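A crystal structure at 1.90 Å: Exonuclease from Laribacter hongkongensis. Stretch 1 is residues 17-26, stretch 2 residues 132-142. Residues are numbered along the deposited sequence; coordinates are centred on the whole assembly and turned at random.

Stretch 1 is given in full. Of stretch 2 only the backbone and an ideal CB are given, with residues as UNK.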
# COMPACT_ATOMS: atom_id res chain seq x y z
N THR A 17 7.75 5.99 23.23
CA THR A 17 9.15 5.60 23.08
C THR A 17 9.92 6.64 22.27
O THR A 17 9.34 7.41 21.50
CB THR A 17 9.32 4.21 22.45
OG1 THR A 17 8.61 4.18 21.19
CG2 THR A 17 8.78 3.11 23.38
N ALA A 18 11.24 6.66 22.44
CA ALA A 18 12.08 7.63 21.74
C ALA A 18 11.86 7.57 20.20
O ALA A 18 11.86 8.58 19.54
CB ALA A 18 13.58 7.33 22.07
N SER A 19 11.68 6.37 19.67
CA SER A 19 11.53 6.20 18.21
C SER A 19 10.25 6.85 17.67
O SER A 19 10.09 7.01 16.46
CB SER A 19 11.57 4.72 17.85
OG SER A 19 10.58 4.04 18.58
N ARG A 20 9.34 7.25 18.57
CA ARG A 20 8.07 7.82 18.13
C ARG A 20 7.91 9.24 18.57
O ARG A 20 6.85 9.88 18.35
CB ARG A 20 6.89 6.98 18.67
CG ARG A 20 6.92 5.49 18.25
CD ARG A 20 6.80 5.33 16.71
NE ARG A 20 5.52 5.78 16.15
CZ ARG A 20 4.35 5.11 16.21
NH1 ARG A 20 4.25 3.91 16.78
NH2 ARG A 20 3.26 5.65 15.66
N VAL A 21 8.94 9.80 19.21
CA VAL A 21 8.81 11.17 19.69
C VAL A 21 8.51 12.14 18.56
O VAL A 21 7.75 13.11 18.74
CB VAL A 21 10.03 11.61 20.54
CG1 VAL A 21 10.04 13.10 20.72
CG2 VAL A 21 9.95 10.96 21.88
N ALA A 22 9.09 11.91 17.38
CA ALA A 22 8.78 12.81 16.27
C ALA A 22 7.26 12.83 15.94
O ALA A 22 6.72 13.88 15.57
CB ALA A 22 9.59 12.43 15.02
N ASP A 23 6.59 11.70 16.06
CA ASP A 23 5.13 11.66 15.85
C ASP A 23 4.38 12.47 16.91
O ASP A 23 3.37 13.13 16.60
CB ASP A 23 4.66 10.23 15.83
CG ASP A 23 5.10 9.52 14.55
OD1 ASP A 23 5.39 10.23 13.58
OD2 ASP A 23 5.17 8.29 14.55
N VAL A 24 4.86 12.40 18.15
CA VAL A 24 4.32 13.22 19.22
C VAL A 24 4.39 14.71 18.87
O VAL A 24 3.39 15.40 18.96
CB VAL A 24 4.98 12.92 20.55
CG1 VAL A 24 4.50 13.88 21.66
CG2 VAL A 24 4.68 11.48 20.97
N MET A 25 5.55 15.19 18.40
CA MET A 25 5.83 16.62 18.32
C MET A 25 5.53 17.32 17.00
O MET A 25 5.61 18.54 16.92
CB MET A 25 7.30 16.87 18.66
CG MET A 25 7.65 16.48 20.05
SD MET A 25 9.37 16.79 20.29
CE MET A 25 9.43 18.59 20.24
N THR A 26 5.22 16.57 15.96
CA THR A 26 5.20 17.18 14.63
C THR A 26 3.97 18.06 14.40
O THR A 26 2.89 17.78 14.94
CB THR A 26 5.37 16.16 13.52
OG1 THR A 26 5.21 16.83 12.26
CG2 THR A 26 4.34 15.05 13.65
N UNK A 132 15.63 14.94 10.89
CA UNK A 132 15.16 15.53 12.17
C UNK A 132 14.45 14.55 13.13
O UNK A 132 14.58 14.71 14.34
CB UNK A 132 14.20 16.68 11.86
N UNK A 133 13.67 13.59 12.62
CA UNK A 133 13.00 12.63 13.50
C UNK A 133 14.02 11.81 14.31
O UNK A 133 13.72 11.39 15.46
CB UNK A 133 12.11 11.70 12.68
N UNK A 134 15.21 11.58 13.73
CA UNK A 134 16.22 10.81 14.44
C UNK A 134 17.00 11.67 15.41
O UNK A 134 17.46 11.15 16.42
CB UNK A 134 17.18 10.15 13.45
N UNK A 135 17.14 12.97 15.12
CA UNK A 135 17.65 13.91 16.14
C UNK A 135 16.71 13.85 17.40
O UNK A 135 17.17 13.76 18.54
CB UNK A 135 17.72 15.33 15.57
N UNK A 136 15.40 13.87 17.18
CA UNK A 136 14.47 13.78 18.31
C UNK A 136 14.61 12.46 19.05
O UNK A 136 14.64 12.46 20.26
CB UNK A 136 13.03 13.95 17.83
N UNK A 137 14.76 11.37 18.32
CA UNK A 137 14.96 10.06 18.92
C UNK A 137 16.21 10.06 19.82
O UNK A 137 16.20 9.61 20.95
CB UNK A 137 15.08 8.99 17.83
N UNK A 138 17.31 10.58 19.27
CA UNK A 138 18.57 10.53 20.00
C UNK A 138 18.60 11.51 21.18
O UNK A 138 19.18 11.18 22.20
CB UNK A 138 19.73 10.83 19.05
N UNK A 139 17.99 12.67 21.03
CA UNK A 139 17.93 13.60 22.19
C UNK A 139 17.12 12.96 23.29
O UNK A 139 17.46 13.09 24.47
CB UNK A 139 17.32 14.95 21.80
N UNK A 140 16.05 12.24 22.91
CA UNK A 140 15.24 11.51 23.89
C UNK A 140 15.98 10.39 24.55
O UNK A 140 15.82 10.14 25.75
CB UNK A 140 13.98 10.95 23.23
N UNK A 141 16.81 9.68 23.78
CA UNK A 141 17.62 8.62 24.38
C UNK A 141 18.59 9.23 25.43
O UNK A 141 18.77 8.67 26.52
CB UNK A 141 18.40 7.87 23.30
N UNK A 142 19.15 10.39 25.10
CA UNK A 142 20.01 11.17 26.03
C UNK A 142 19.22 11.65 27.28
O UNK A 142 19.69 11.49 28.42
CB UNK A 142 20.60 12.38 25.30

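All eleven positions of stretch 2 have helical phi/psi, so the CA-to-CB directions sort them. The helix crosses helix 21-25 at 110°.

Position 132 points sideways with nothing of stretch 1 within 5.5 Å of its ideal CB, so stretch 1 sets no preference. At phi -51° a proline is allowed, and Pro132 is deposited.

At position 133 the CB points sideways, the ideal CB 3.5 Å from Ala22 CB. Such closeness suits a small residue, or a longer one whose chain turns off beyond CB. Glu133 does the latter: its CB touches Ala22 CB and its end leads away. Glu133 O accepts a hydrogen bond from water 1 (3.0 Å), which also donates to Ala18 O (3.0 Å) and accepts from Ala22 N (2.9 Å), joining the two backbones.

Positions 134 and 135 have no part of stretch 1 near their CB atoms, and many side chains would serve; they are Tyr134 and Ile135.

Position 136 points toward stretch 1, its ideal CB 4.2 Å from Val21 CG1 and 5.2 Å from Met25 SD. Along this apolar surface leucine, methionine or the methylenes of a long polar chain would all fit. Lys136 runs m, t, t, p, bringing CD to 4.0 Å from Ala22 CA and CE to 4.1 Å from Met25 SD; its contacts with stretch 1 are packing contacts.

Position 137 points sideways, its ideal CB 3.7 Å from Ala18 O and 4.5 Å from Ser19 CA. An unbranched chain, apolar or polar, could extend past Ala18 and Ser19. Gln137 extends (t, t), with CG 4.1 Å from Ala18 CB and NE2 4.0 Å from Ser19 CB. Water 2 donates to Ser19 O (2.9 Å) and, weakly, to Gln137 OE1 (3.4 Å). Gln137 CA lies 3.5 Å from Ala18 O in a CA-H...O contact, 142° at H.

Positions 138 and 139 lack neighbours in stretch 1; they are Met138 and Gln139.

Position 140 points toward stretch 1, its ideal CB 3.8 Å from Ala18 CB and 4.2 Å from Val21 CG2. Alanine, valine or threonine would suit these methyls. Thr140 sets CG2 3.5 Å from Ala18 CB, while OG1, 3.5 Å from Val21 CG2, donates to Lys136 O (2.8 Å), satisfying its hydroxyl within the helix.

Position 141 points sideways, its ideal CB 5.0 Å from Ala18 CB, leaving room for a flexible chain: Gln141 CG reaches Ala18 CB at 4.2 Å. Position 142 has nothing of stretch 1 within 5.5 Å of its ideal CB; it is Met142.

Stretch 2 132-142: PEYIKQMQTQM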
# COMPACT_ATOMS: atom_id res chain seq x y z
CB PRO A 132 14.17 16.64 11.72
CG PRO A 132 14.68 17.03 10.33
CD PRO A 132 15.11 15.69 9.72
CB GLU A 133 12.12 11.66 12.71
CG GLU A 133 12.92 10.88 11.67
CD GLU A 133 12.21 10.77 10.34
OE1 GLU A 133 12.18 11.81 9.62
OE2 GLU A 133 11.69 9.66 10.03
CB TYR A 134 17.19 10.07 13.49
CG TYR A 134 16.53 9.07 12.59
CD1 TYR A 134 15.41 8.35 13.00
CD2 TYR A 134 17.01 8.87 11.31
CE1 TYR A 134 14.79 7.41 12.15
CE2 TYR A 134 16.43 7.96 10.44
CZ TYR A 134 15.30 7.24 10.88
OH TYR A 134 14.76 6.35 10.00
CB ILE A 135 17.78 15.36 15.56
CG1 ILE A 135 18.77 15.43 14.37
CG2 ILE A 135 18.15 16.42 16.64
CD1 ILE A 135 20.21 15.00 14.72
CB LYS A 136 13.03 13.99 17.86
CG LYS A 136 12.80 15.47 17.41
CD LYS A 136 11.42 15.70 16.90
CE LYS A 136 11.22 17.20 16.65
NZ LYS A 136 11.85 17.53 15.32
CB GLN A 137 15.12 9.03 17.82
CG GLN A 137 15.39 7.66 18.37
CD GLN A 137 15.64 6.64 17.28
OE1 GLN A 137 15.90 6.98 16.12
NE2 GLN A 137 15.51 5.37 17.63
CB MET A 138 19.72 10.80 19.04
CG MET A 138 20.02 9.52 18.15
SD MET A 138 21.36 9.87 16.98
CE MET A 138 20.76 11.10 15.91
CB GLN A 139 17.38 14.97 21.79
CG GLN A 139 18.33 15.78 20.86
CD GLN A 139 19.68 16.15 21.56
OE1 GLN A 139 19.83 15.99 22.79
NE2 GLN A 139 20.67 16.58 20.76
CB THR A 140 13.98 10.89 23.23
OG1 THR A 140 13.19 11.93 22.63
CG2 THR A 140 13.15 10.09 24.25
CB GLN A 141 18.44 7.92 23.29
CG GLN A 141 17.69 6.90 22.48
CD GLN A 141 18.41 6.59 21.14
OE1 GLN A 141 17.96 5.75 20.36
NE2 GLN A 141 19.54 7.24 20.92
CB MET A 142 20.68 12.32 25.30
CG MET A 142 21.84 11.77 24.46
SD MET A 142 22.83 13.01 23.62
CE MET A 142 22.02 13.27 22.06
O HOH W 1 11.45 10.26 17.12
O HOH W 2 12.66 7.08 15.06
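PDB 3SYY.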